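Local structure of MucR Phosphodiesterase (Pseudomonas aeruginosa, 5M1T) at residues C105-M108 and R109-L112. The protein is a phosphodiesterase of the EAL-domain family, modelled with two magnesium ions and the ligand C2E in its pocket. Numbering follows the deposited sequence.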
# COMPACT_ATOMS: atom_id res chain seq x y z
N CYS A 105 -4.72 -2.04 20.70
CA CYS A 105 -6.12 -2.46 20.80
C CYS A 105 -6.38 -3.14 22.12
O CYS A 105 -7.43 -2.97 22.71
CB CYS A 105 -6.52 -3.36 19.61
SG CYS A 105 -6.72 -2.45 18.05
N ARG A 106 -5.42 -3.91 22.60
CA ARG A 106 -5.53 -4.61 23.88
C ARG A 106 -5.67 -3.58 24.99
O ARG A 106 -6.56 -3.68 25.86
CB ARG A 106 -4.30 -5.46 24.14
CG ARG A 106 -4.48 -6.46 25.29
CD ARG A 106 -3.21 -7.24 25.62
NE ARG A 106 -2.11 -6.37 26.05
CZ ARG A 106 -1.98 -5.83 27.28
NH1 ARG A 106 -2.85 -6.09 28.25
NH2 ARG A 106 -0.95 -5.02 27.54
N GLN A 107 -4.80 -2.59 24.94
CA GLN A 107 -4.80 -1.54 25.92
C GLN A 107 -6.09 -0.71 25.94
O GLN A 107 -6.61 -0.40 27.02
CB GLN A 107 -3.61 -0.62 25.71
CG GLN A 107 -3.36 0.29 26.87
CD GLN A 107 -3.07 -0.48 28.16
OE1 GLN A 107 -2.18 -1.34 28.21
NE2 GLN A 107 -3.82 -0.19 29.19
N MET A 108 -6.60 -0.35 24.76
CA MET A 108 -7.82 0.44 24.70
C MET A 108 -8.99 -0.34 25.31
O MET A 108 -9.76 0.20 26.12
CB MET A 108 -8.11 0.88 23.27
CG MET A 108 -9.23 1.90 23.11
SD MET A 108 -9.15 3.43 24.10
CE MET A 108 -7.59 4.02 23.63
N ARG A 109 -9.11 -1.62 24.92
CA ARG A 109 -10.10 -2.50 25.50
C ARG A 109 -10.04 -2.48 27.03
O ARG A 109 -11.03 -2.27 27.69
CB ARG A 109 -9.91 -3.92 24.97
CG ARG A 109 -10.96 -4.94 25.40
CD ARG A 109 -12.33 -4.71 24.77
NE ARG A 109 -13.22 -3.97 25.65
CZ ARG A 109 -14.24 -3.22 25.25
NH1 ARG A 109 -14.51 -3.06 23.96
NH2 ARG A 109 -15.00 -2.59 26.15
N LEU A 110 -8.85 -2.71 27.58
CA LEU A 110 -8.62 -2.70 29.02
C LEU A 110 -9.10 -1.37 29.68
O LEU A 110 -9.84 -1.36 30.68
CB LEU A 110 -7.14 -2.95 29.28
CG LEU A 110 -6.62 -3.13 30.71
CD1 LEU A 110 -7.45 -4.16 31.45
CD2 LEU A 110 -5.19 -3.65 30.72
N TRP A 111 -8.70 -0.26 29.07
CA TRP A 111 -9.15 1.04 29.51
C TRP A 111 -10.64 1.23 29.44
O TRP A 111 -11.21 1.84 30.35
CB TRP A 111 -8.49 2.15 28.69
CG TRP A 111 -7.06 2.37 29.05
CD1 TRP A 111 -6.48 2.16 30.26
CD2 TRP A 111 -6.03 2.90 28.19
NE1 TRP A 111 -5.15 2.51 30.21
CE2 TRP A 111 -4.85 2.96 28.96
CE3 TRP A 111 -5.99 3.31 26.85
CZ2 TRP A 111 -3.64 3.43 28.44
CZ3 TRP A 111 -4.80 3.78 26.33
CH2 TRP A 111 -3.63 3.83 27.13
N LEU A 112 -11.26 0.81 28.34
CA LEU A 112 -12.72 0.92 28.23
C LEU A 112 -13.42 0.11 29.34
O LEU A 112 -14.41 0.55 29.93
CB LEU A 112 -13.21 0.44 26.86
CG LEU A 112 -12.97 1.36 25.67
CD1 LEU A 112 -13.24 0.59 24.39
CD2 LEU A 112 -13.86 2.57 25.73
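Gln107 and Trp111, one turn apart on the alpha-helix 93-113 of the EAL domain, make the main side-chain contact here. Gln107 CG sits 3.5 Å from the centroid of the six-membered ring of Trp111 and 11° off the ring normal, which defines a CH-pi contact over the face. The amide continues across that same face: NE2 lies 3.1 Å above the indole plane, displaced toward the rim, with the amide and ring planes 55° apart. NE2 and Trp111 NE1 are both donors, so their closeness is packing and not a bond. The bend of the Gln107 chain at chi2 folds the amide back over the indole. Met108 reaches the same ring at its edge, CE lying in the ring plane 3.7 Å from Trp111 CE3; bends at both chi2 and chi3 bring the methyl there. The indole is thus packed on a face and an edge from within its own helix, while Trp119 and Tyr50 meet it edge-to-face and Ala273 of helix 273-276 touches both Trp111 and Gln107. On other sides of the helix, Arg106 pairs with Glu103, and Arg109 forms salt bridges to Asp113 and Glu149 and a hydrogen bond to Ser147 O. Leu112 CD1 lies over one face of the Arg109 guanidinium, 3.7 Å above its plane. Beneath these side chains runs regular i to i+4 bonding, as in Trp111 N to Gln107 O (169° at the hydrogen). The shortest of the four such bonds joins Leu112 N to Met108 O at 2.7 Å.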